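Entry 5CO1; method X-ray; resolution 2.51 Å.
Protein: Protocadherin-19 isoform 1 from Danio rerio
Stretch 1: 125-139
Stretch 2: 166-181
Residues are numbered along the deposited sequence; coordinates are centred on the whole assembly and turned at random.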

ATOM      1  N   SER A 125      28.861  -6.331 -23.043  1.00128.94           N
ATOM      2  CA  SER A 125      29.978  -6.287 -23.979  1.00129.62           C
ATOM      3  C   SER A 125      29.790  -5.108 -24.912  1.00121.81           C
ATOM      4  O   SER A 125      28.679  -4.891 -25.428  1.00 96.84           O
ATOM      5  N   GLU A 126      30.894  -4.415 -25.205  1.00113.30           N
ATOM      6  CA  GLU A 126      30.841  -3.213 -26.025  1.00113.60           C
ATOM      7  C   GLU A 126      30.362  -3.529 -27.443  1.00113.80           C
ATOM      8  O   GLU A 126      29.842  -2.655 -28.144  1.00100.41           O
ATOM      9  N   ASN A 127      30.460  -4.806 -27.817  1.00114.58           N
ATOM     10  CA  ASN A 127      30.048  -5.267 -29.142  1.00112.85           C
ATOM     11  C   ASN A 127      28.534  -5.487 -29.282  1.00116.69           C
ATOM     12  O   ASN A 127      28.066  -5.840 -30.364  1.00115.43           O
ATOM     13  N   ALA A 128      27.763  -5.267 -28.214  1.00113.96           N
ATOM     14  CA  ALA A 128      26.314  -5.456 -28.283  1.00102.43           C
ATOM     15  C   ALA A 128      25.676  -4.347 -29.120  1.00 96.68           C
ATOM     16  O   ALA A 128      26.055  -3.186 -29.001  1.00 95.17           O
ATOM     17  N   PRO A 129      24.712  -4.706 -29.984  1.00100.24           N
ATOM     18  CA  PRO A 129      24.154  -3.741 -30.947  1.00103.02           C
ATOM     19  C   PRO A 129      23.108  -2.779 -30.345  1.00103.64           C
ATOM     20  O   PRO A 129      22.715  -2.928 -29.186  1.00100.20           O
ATOM     21  N   LEU A 130      22.565  -1.906 -31.190  1.00100.66           N
ATOM     22  CA  LEU A 130      21.468  -1.014 -30.812  1.00111.66           C
ATOM     23  C   LEU A 130      20.131  -1.735 -30.524  1.00119.42           C
ATOM     24  O   LEU A 130      19.312  -1.951 -31.431  1.00118.74           O
ATOM     25  N   GLY A 131      19.863  -1.982 -29.242  1.00106.17           N
ATOM     26  CA  GLY A 131      18.663  -2.692 -28.834  1.00 94.34           C
ATOM     27  C   GLY A 131      18.912  -3.793 -27.815  1.00 91.99           C
ATOM     28  O   GLY A 131      17.956  -4.375 -27.284  1.00 88.63           O
ATOM     29  N   TYR A 132      20.173  -4.099 -27.524  1.00 81.06           N
ATOM     30  CA  TYR A 132      20.445  -5.278 -26.714  1.00 85.33           C
ATOM     31  C   TYR A 132      19.959  -5.077 -25.288  1.00 81.80           C
ATOM     32  O   TYR A 132      20.578  -4.341 -24.526  1.00 96.13           O
ATOM     33  N   VAL A 133      18.929  -5.813 -24.886  1.00 70.26           N
ATOM     34  CA  VAL A 133      18.489  -5.713 -23.513  1.00 71.52           C
ATOM     35  C   VAL A 133      19.560  -6.211 -22.548  1.00 71.59           C
ATOM     36  O   VAL A 133      19.872  -7.390 -22.489  1.00 81.01           O
ATOM     37  N   ILE A 134      20.069  -5.290 -21.745  1.00 76.01           N
ATOM     38  CA  ILE A 134      21.098  -5.594 -20.772  1.00 81.24           C
ATOM     39  C   ILE A 134      20.472  -6.007 -19.436  1.00 79.90           C
ATOM     40  O   ILE A 134      21.014  -6.862 -18.748  1.00 78.87           O
ATOM     41  N   ALA A 135      19.345  -5.398 -19.060  1.00 83.99           N
ATOM     42  CA  ALA A 135      18.621  -5.798 -17.831  1.00 82.99           C
ATOM     43  C   ALA A 135      17.140  -5.531 -17.921  1.00 78.05           C
ATOM     44  O   ALA A 135      16.644  -4.967 -18.899  1.00 74.71           O
ATOM     45  N   LEU A 136      16.424  -5.961 -16.896  1.00 82.47           N
ATOM     46  CA  LEU A 136      15.011  -5.606 -16.770  1.00 90.34           C
ATOM     47  C   LEU A 136      14.757  -4.877 -15.442  1.00 83.82           C
ATOM     48  O   LEU A 136      15.233  -5.319 -14.386  1.00 77.35           O
ATOM     49  N   VAL A 137      14.097  -3.718 -15.507  1.00 77.33           N
ATOM     50  CA  VAL A 137      13.626  -3.053 -14.288  1.00 78.32           C
ATOM     51  C   VAL A 137      12.132  -3.239 -14.067  1.00 72.69           C
ATOM     52  O   VAL A 137      11.316  -3.183 -15.006  1.00 66.36           O
ATOM     53  N   ARG A 138      11.800  -3.536 -12.819  1.00 73.18           N
ATOM     54  CA  ARG A 138      10.416  -3.582 -12.362  1.00 83.40           C
ATOM     55  C   ARG A 138      10.203  -2.533 -11.259  1.00 81.35           C
ATOM     56  O   ARG A 138      10.955  -2.488 -10.278  1.00 74.42           O
ATOM     57  N   VAL A 139       9.212  -1.663 -11.435  1.00 82.75           N
ATOM     58  CA  VAL A 139       8.880  -0.679 -10.393  1.00 81.73           C
ATOM     59  C   VAL A 139       7.537  -1.014  -9.784  1.00 73.32           C
ATOM     60  O   VAL A 139       6.558  -1.242 -10.487  1.00 66.28           O
ATOM     61  N   GLU A 166       3.823  -2.410 -20.497  1.00134.67           N
ATOM     62  CA  GLU A 166       2.923  -2.756 -19.400  1.00135.82           C
ATOM     63  C   GLU A 166       3.665  -3.725 -18.481  1.00129.49           C
ATOM     64  O   GLU A 166       4.246  -4.708 -18.943  1.00135.29           O
ATOM     65  N   SER A 167       3.774  -3.356 -17.210  1.00116.70           N
ATOM     66  CA  SER A 167       4.261  -4.260 -16.164  1.00110.92           C
ATOM     67  C   SER A 167       5.791  -4.437 -16.095  1.00 98.76           C
ATOM     68  O   SER A 167       6.295  -5.094 -15.185  1.00 91.75           O
ATOM     69  N   PHE A 168       6.537  -3.838 -17.018  1.00 90.71           N
ATOM     70  CA  PHE A 168       7.992  -3.839 -16.899  1.00 90.59           C
ATOM     71  C   PHE A 168       8.665  -2.945 -17.922  1.00 82.33           C
ATOM     72  O   PHE A 168       8.078  -2.555 -18.938  1.00 74.39           O
ATOM     73  N   SER A 169       9.936  -2.674 -17.651  1.00 78.67           N
ATOM     74  CA  SER A 169      10.760  -1.857 -18.523  1.00 78.84           C
ATOM     75  C   SER A 169      12.091  -2.553 -18.816  1.00 74.60           C
ATOM     76  O   SER A 169      12.679  -3.207 -17.956  1.00 68.02           O
ATOM     77  N   THR A 170      12.620  -2.312 -20.000  1.00 76.09           N
ATOM     78  CA  THR A 170      13.857  -2.950 -20.384  1.00 82.76           C
ATOM     79  C   THR A 170      14.955  -1.914 -20.604  1.00 77.79           C
ATOM     80  O   THR A 170      14.738  -0.896 -21.266  1.00 86.54           O
ATOM     81  N   LEU A 171      16.090  -2.129 -19.953  1.00 67.67           N
ATOM     82  CA  LEU A 171      17.273  -1.293 -20.145  1.00 66.95           C
ATOM     83  C   LEU A 171      18.095  -1.732 -21.366  1.00 80.37           C
ATOM     84  O   LEU A 171      18.727  -2.788 -21.341  1.00 81.98           O
ATOM     85  N   LEU A 172      18.089  -0.920 -22.424  1.00 86.95           N
ATOM     86  CA  LEU A 172      18.788  -1.243 -23.681  1.00 88.45           C
ATOM     87  C   LEU A 172      20.113  -0.498 -23.827  1.00 90.43           C
ATOM     88  O   LEU A 172      20.421   0.378 -23.035  1.00 94.17           O
ATOM     89  N   VAL A 173      20.832  -0.767 -24.912  1.00 96.71           N
ATOM     90  CA  VAL A 173      21.850   0.166 -25.389  1.00102.26           C
ATOM     91  C   VAL A 173      21.268   1.073 -26.487  1.00105.91           C
ATOM     92  O   VAL A 173      20.390   0.656 -27.256  1.00 92.59           O
ATOM     93  N   ASP A 174      21.664   2.346 -26.457  1.00104.30           N
ATOM     94  CA  ASP A 174      21.104   3.380 -27.340  1.00107.02           C
ATOM     95  C   ASP A 174      22.238   4.084 -28.063  1.00108.17           C
ATOM     96  O   ASP A 174      22.028   5.110 -28.707  1.00100.72           O
ATOM     97  N   GLY A 175      23.440   3.528 -27.952  1.00117.15           N
ATOM     98  CA  GLY A 175      24.643   4.198 -28.421  1.00117.69           C
ATOM     99  C   GLY A 175      25.751   3.211 -28.726  1.00122.37           C
ATOM    100  O   GLY A 175      25.818   2.129 -28.136  1.00114.82           O
ATOM    101  N   ARG A 176      26.591   3.569 -29.691  1.00129.00           N
ATOM    102  CA  ARG A 176      27.933   3.017 -29.785  1.00129.53           C
ATOM    103  C   ARG A 176      28.585   3.023 -28.400  1.00118.30           C
ATOM    104  O   ARG A 176      28.673   4.066 -27.746  1.00102.26           O
ATOM    105  N   LEU A 177      28.964   1.840 -27.932  1.00107.05           N
ATOM    106  CA  LEU A 177      29.818   1.699 -26.758  1.00108.44           C
ATOM    107  C   LEU A 177      31.198   1.254 -27.190  1.00111.44           C
ATOM    108  O   LEU A 177      31.327   0.534 -28.175  1.00119.71           O
ATOM    109  N   ASP A 178      32.221   1.637 -26.430  1.00114.93           N
ATOM    110  CA  ASP A 178      33.505   0.916 -26.437  1.00116.51           C
ATOM    111  C   ASP A 178      34.249   1.085 -25.118  1.00108.03           C
ATOM    112  O   ASP A 178      34.536   2.210 -24.707  1.00104.22           O
ATOM    113  N   ARG A 179      34.662  -0.036 -24.525  1.00106.93           N
ATOM    114  CA  ARG A 179      35.274  -0.034 -23.186  1.00102.97           C
ATOM    115  C   ARG A 179      36.408   0.998 -23.048  1.00108.39           C
ATOM    116  O   ARG A 179      36.765   1.370 -21.929  1.00 94.15           O
ATOM    117  N   GLU A 180      36.936   1.483 -24.175  1.00121.71           N
ATOM    118  CA  GLU A 180      38.112   2.358 -24.173  1.00130.19           C
ATOM    119  C   GLU A 180      37.699   3.801 -23.845  1.00133.06           C
ATOM    120  O   GLU A 180      38.283   4.437 -22.957  1.00132.27           O
ATOM    121  N   GLN A 181      36.677   4.301 -24.542  1.00130.55           N
ATOM    122  CA  GLN A 181      36.146   5.650 -24.295  1.00129.60           C
ATOM    123  C   GLN A 181      35.477   5.742 -22.919  1.00119.42           C
ATOM    124  O   GLN A 181      35.765   6.644 -22.134  1.00104.44           O
TER

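The two stretches run antiparallel where strand 135-139 pairs with strand 168-173, and together they bury 1031 Å² of surface. Much of the side-chain packing gathers round three residues: Glu126 near the start of the first stretch, and Val173 and Leu171 at the end of the second strand.

Glu126 covers the most area on its side of the contact. It sits in a type I turn from Ser125 to Ala128, and its CA-to-CB bond points toward the second stretch. With chi1 in the p well and chi2 at 146°, the side chain extends past Asp178, OE1 lying 3.3 Å from Asp178 CB, and accepts a hydrogen bond from the backbone of Arg179 (Arg179 N to Glu126 OE1, 3.0 Å). Arg179 opens a short segment with helical backbone angles, and its amide points at this carboxylate oxygen. The same oxygen lies in a less favourable setting on another side, since Glu126 OE1 and Glu180 OE1 are 3.0 Å apart, two acceptors of like charge with no hydrogen bond between them. Closer to the backbone, Leu177 (chi1 m) also points toward the first stretch, and its CB lies 4.3 Å from Glu126 CB.

Val173, buried and with chi1 at -35°, packs against the loop that leads into the first strand. Its CG1 approaches Ile134 CG2 at 3.9 Å and Tyr132 CB at 4.4 Å, while its CG2 lies 3.8 Å from Leu130 CA. Only CB of the Tyr132 side chain comes within 4.5 Å of Val173; chi1 is t, and the end of the side chain leads away. A weak hydrogen bond from Gly131 N to Val173 O (3.3 Å) helps to hold the loop beside the strand end.

Leu171, in the t, p conformation, shares a face of the sheet with Ala135, Val137 and Ser169. Its CD2 meets Ile134 CG1 at 4.1 Å, and its CB lies 4.5 Å from Ala135 CB. The backbone fixes this position from both directions: Ile134 N donates to Leu171 O (2.9 Å), and Leu171 N donates to Ala135 O (3.1 Å). Further along the same face, Val137 (chi1 m) places CG2 3.5 Å from Ser169 CB, and the two residues are joined by a reciprocal pair of backbone hydrogen bonds.

Leu136 and Thr170 occupy the other face. Leu136 CD1 reaches to 3.7 Å from Thr170 CB, and CD2 comes within 3.5 Å of Phe168 CD2. Leu172, with chi1 m and chi2 t, brings CD2 to 3.8 Å from Val133 CB.

At the far end, Arg138 supplies the polar closure. Its chi1 is t, and the end of the side chain turns nearer the second stretch, where both NE (3.0 Å) and NH1 (2.6 Å) donate to Ser167 O. That carbonyl lies at the guanidinium edge, near its plane, a position that suits an acceptor shared by NE and NH1.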

ATOM      1  CB  SER A 125      30.071  -7.577 -24.799  1.00130.05           C
ATOM      2  OG  SER A 125      29.873  -7.312 -26.181  1.00119.14           O
ATOM      3  CB  GLU A 126      32.196  -2.513 -26.052  1.00116.62           C
ATOM      4  CG  GLU A 126      33.251  -3.195 -26.912  1.00129.48           C
ATOM      5  CD  GLU A 126      34.195  -2.206 -27.572  1.00128.10           C
ATOM      6  OE1 GLU A 126      35.138  -1.732 -26.898  1.00137.72           O
ATOM      7  OE2 GLU A 126      33.969  -1.879 -28.758  1.00120.46           O
ATOM      8  CB  ASN A 127      30.809  -6.556 -29.520  1.00110.72           C
ATOM      9  CG  ASN A 127      32.316  -6.334 -29.645  1.00107.39           C
ATOM     10  OD1 ASN A 127      32.773  -5.630 -30.548  1.00104.05           O
ATOM     11  ND2 ASN A 127      33.088  -6.886 -28.701  1.00 94.24           N
ATOM     12  CB  ALA A 128      25.718  -5.477 -26.892  1.00107.83           C
ATOM     13  CB  PRO A 129      23.492  -4.655 -31.993  1.00 97.47           C
ATOM     14  CG  PRO A 129      23.052  -5.853 -31.204  1.00 93.38           C
ATOM     15  CD  PRO A 129      24.070  -6.036 -30.096  1.00 90.78           C
ATOM     16  CB  LEU A 130      21.262   0.052 -31.895  1.00115.21           C
ATOM     17  CG  LEU A 130      22.220   1.247 -31.829  1.00124.60           C
ATOM     18  CD1 LEU A 130      23.666   0.843 -32.107  1.00123.19           C
ATOM     19  CD2 LEU A 130      21.760   2.341 -32.784  1.00123.37           C
ATOM     20  CB  TYR A 132      21.930  -5.617 -26.703  1.00 85.05           C
ATOM     21  CG  TYR A 132      22.301  -6.778 -25.783  1.00 84.01           C
ATOM     22  CD1 TYR A 132      22.237  -8.103 -26.222  1.00 80.62           C
ATOM     23  CD2 TYR A 132      22.815  -6.539 -24.501  1.00 84.64           C
ATOM     24  CE1 TYR A 132      22.660  -9.149 -25.401  1.00 81.28           C
ATOM     25  CE2 TYR A 132      23.232  -7.575 -23.669  1.00 76.75           C
ATOM     26  CZ  TYR A 132      23.152  -8.875 -24.118  1.00 80.15           C
ATOM     27  OH  TYR A 132      23.549  -9.886 -23.270  1.00 72.49           O
ATOM     28  CB  VAL A 133      17.078  -6.314 -23.227  1.00 71.49           C
ATOM     29  CG1 VAL A 133      16.315  -6.657 -24.510  1.00 71.69           C
ATOM     30  CG2 VAL A 133      17.137  -7.462 -22.224  1.00 75.02           C
ATOM     31  CB  ILE A 134      22.128  -4.423 -20.617  1.00 89.56           C
ATOM     32  CG1 ILE A 134      22.071  -3.765 -19.239  1.00 96.13           C
ATOM     33  CG2 ILE A 134      21.954  -3.350 -21.694  1.00 91.66           C
ATOM     34  CD1 ILE A 134      23.077  -4.319 -18.260  1.00 98.01           C
ATOM     35  CB  ALA A 135      19.188  -5.101 -16.603  1.00 83.58           C
ATOM     36  CB  LEU A 136      14.132  -6.861 -16.891  1.00 98.48           C
ATOM     37  CG  LEU A 136      12.950  -6.754 -17.870  1.00104.18           C
ATOM     38  CD1 LEU A 136      13.410  -6.690 -19.326  1.00101.62           C
ATOM     39  CD2 LEU A 136      11.975  -7.899 -17.668  1.00103.30           C
ATOM     40  CB  VAL A 137      13.981  -1.551 -14.228  1.00 79.61           C
ATOM     41  CG1 VAL A 137      15.406  -1.318 -14.721  1.00 76.89           C
ATOM     42  CG2 VAL A 137      12.987  -0.725 -15.023  1.00 81.73           C
ATOM     43  CB  ARG A 138      10.133  -4.974 -11.815  1.00 91.62           C
ATOM     44  CG  ARG A 138       8.732  -5.181 -11.288  1.00 97.08           C
ATOM     45  CD  ARG A 138       8.251  -6.572 -11.644  1.00 98.56           C
ATOM     46  NE  ARG A 138       7.614  -6.593 -12.959  1.00 95.48           N
ATOM     47  CZ  ARG A 138       7.518  -7.674 -13.725  1.00 85.42           C
ATOM     48  NH1 ARG A 138       6.864  -7.617 -14.881  1.00 81.29           N
ATOM     49  NH2 ARG A 138       8.080  -8.807 -13.334  1.00 84.11           N
ATOM     50  CB  VAL A 139       8.871   0.783 -10.897  1.00 84.28           C
ATOM     51  CG1 VAL A 139      10.283   1.247 -11.204  1.00 85.80           C
ATOM     52  CG2 VAL A 139       7.973   0.947 -12.123  1.00 91.46           C
ATOM     53  CB  GLU A 166       1.631  -3.402 -19.922  1.00145.36           C
ATOM     54  CG  GLU A 166       1.835  -4.775 -20.566  1.00152.15           C
ATOM     55  CD  GLU A 166       0.544  -5.435 -21.019  1.00149.14           C
ATOM     56  OE1 GLU A 166      -0.464  -5.340 -20.284  1.00159.75           O
ATOM     57  OE2 GLU A 166       0.559  -6.105 -22.078  1.00122.49           O
ATOM     58  CB  SER A 167       3.572  -5.625 -16.261  1.00108.79           C
ATOM     59  OG  SER A 167       4.096  -6.393 -17.328  1.00112.32           O
ATOM     60  CB  PHE A 168       8.566  -5.252 -17.029  1.00 95.70           C
ATOM     61  CG  PHE A 168       8.461  -5.809 -18.411  1.00103.21           C
ATOM     62  CD1 PHE A 168       7.238  -6.215 -18.913  1.00111.63           C
ATOM     63  CD2 PHE A 168       9.565  -5.841 -19.243  1.00110.76           C
ATOM     64  CE1 PHE A 168       7.124  -6.693 -20.207  1.00115.36           C
ATOM     65  CE2 PHE A 168       9.461  -6.323 -20.535  1.00113.00           C
ATOM     66  CZ  PHE A 168       8.238  -6.749 -21.019  1.00115.03           C
ATOM     67  CB  SER A 169      11.027  -0.506 -17.858  1.00 79.40           C
ATOM     68  OG  SER A 169       9.964   0.382 -18.097  1.00 80.75           O
ATOM     69  CB  THR A 170      13.662  -3.841 -21.623  1.00 87.31           C
ATOM     70  OG1 THR A 170      14.891  -4.500 -21.903  1.00114.70           O
ATOM     71  CG2 THR A 170      13.227  -3.044 -22.855  1.00 83.12           C
ATOM     72  CB  LEU A 171      18.146  -1.393 -18.899  1.00 66.13           C
ATOM     73  CG  LEU A 171      19.317  -0.418 -18.808  1.00 72.81           C
ATOM     74  CD1 LEU A 171      18.858   1.035 -18.865  1.00 74.64           C
ATOM     75  CD2 LEU A 171      20.081  -0.673 -17.522  1.00 71.11           C
ATOM     76  CB  LEU A 172      17.920  -0.870 -24.875  1.00 86.05           C
ATOM     77  CG  LEU A 172      16.474  -1.332 -24.816  1.00 89.72           C
ATOM     78  CD1 LEU A 172      15.776  -1.036 -26.138  1.00 90.74           C
ATOM     79  CD2 LEU A 172      16.404  -2.814 -24.479  1.00 92.50           C
ATOM     80  CB  VAL A 173      23.123  -0.561 -25.870  1.00101.87           C
ATOM     81  CG1 VAL A 173      23.398  -1.802 -25.021  1.00 95.87           C
ATOM     82  CG2 VAL A 173      23.017  -0.923 -27.338  1.00106.51           C
ATOM     83  CB  ASP A 174      20.306   4.416 -26.526  1.00118.63           C
ATOM     84  CG  ASP A 174      19.476   5.380 -27.408  1.00120.24           C
ATOM     85  OD1 ASP A 174      18.844   4.900 -28.375  1.00109.15           O
ATOM     86  OD2 ASP A 174      19.401   6.605 -27.084  1.00102.08           O
ATOM     87  CB  ARG A 176      28.774   3.835 -30.780  1.00140.82           C
ATOM     88  CG  ARG A 176      30.140   3.232 -31.100  1.00142.82           C
ATOM     89  CD  ARG A 176      30.374   3.090 -32.597  1.00138.16           C
ATOM     90  NE  ARG A 176      29.452   2.120 -33.195  1.00142.97           N
ATOM     91  CZ  ARG A 176      29.696   1.409 -34.295  1.00142.45           C
ATOM     92  NH1 ARG A 176      30.854   1.529 -34.939  1.00146.12           N
ATOM     93  NH2 ARG A 176      28.777   0.565 -34.754  1.00124.29           N
ATOM     94  CB  LEU A 177      29.238   0.637 -25.835  1.00111.24           C
ATOM     95  CG  LEU A 177      27.874   0.980 -25.240  1.00104.24           C
ATOM     96  CD1 LEU A 177      26.978  -0.241 -25.117  1.00101.29           C
ATOM     97  CD2 LEU A 177      28.091   1.624 -23.887  1.00105.11           C
ATOM     98  CB  ASP A 178      34.407   1.356 -27.608  1.00118.93           C
ATOM     99  CG  ASP A 178      34.483   2.866 -27.764  1.00117.98           C
ATOM    100  OD1 ASP A 178      33.599   3.572 -27.241  1.00132.14           O
ATOM    101  OD2 ASP A 178      35.425   3.350 -28.419  1.00115.91           O
ATOM    102  CB  ARG A 179      35.779  -1.442 -22.804  1.00 96.29           C
ATOM    103  CG  ARG A 179      35.988  -1.632 -21.303  1.00100.69           C
ATOM    104  CD  ARG A 179      36.541  -3.005 -20.949  1.00107.31           C
ATOM    105  NE  ARG A 179      37.997  -3.065 -21.082  1.00124.54           N
ATOM    106  CZ  ARG A 179      38.694  -4.176 -21.309  1.00132.05           C
ATOM    107  NH1 ARG A 179      40.013  -4.110 -21.444  1.00138.30           N
ATOM    108  NH2 ARG A 179      38.086  -5.354 -21.402  1.00138.54           N
ATOM    109  CB  GLU A 180      38.872   2.315 -25.520  1.00142.52           C
ATOM    110  CG  GLU A 180      38.536   1.162 -26.471  1.00154.57           C
ATOM    111  CD  GLU A 180      38.760  -0.219 -25.873  1.00159.11           C
ATOM    112  OE1 GLU A 180      37.930  -1.123 -26.133  1.00145.58           O
ATOM    113  OE2 GLU A 180      39.776  -0.408 -25.170  1.00156.69           O
ATOM    114  CB  GLN A 181      35.143   6.052 -25.392  1.00135.77           C
ATOM    115  CG  GLN A 181      35.757   6.308 -26.769  1.00136.58           C
ATOM    116  CD  GLN A 181      36.212   7.753 -26.973  1.00138.76           C
ATOM    117  OE1 GLN A 181      35.439   8.697 -26.797  1.00131.26           O
ATOM    118  NE2 GLN A 181      37.461   7.925 -27.387  1.00132.17           N
TER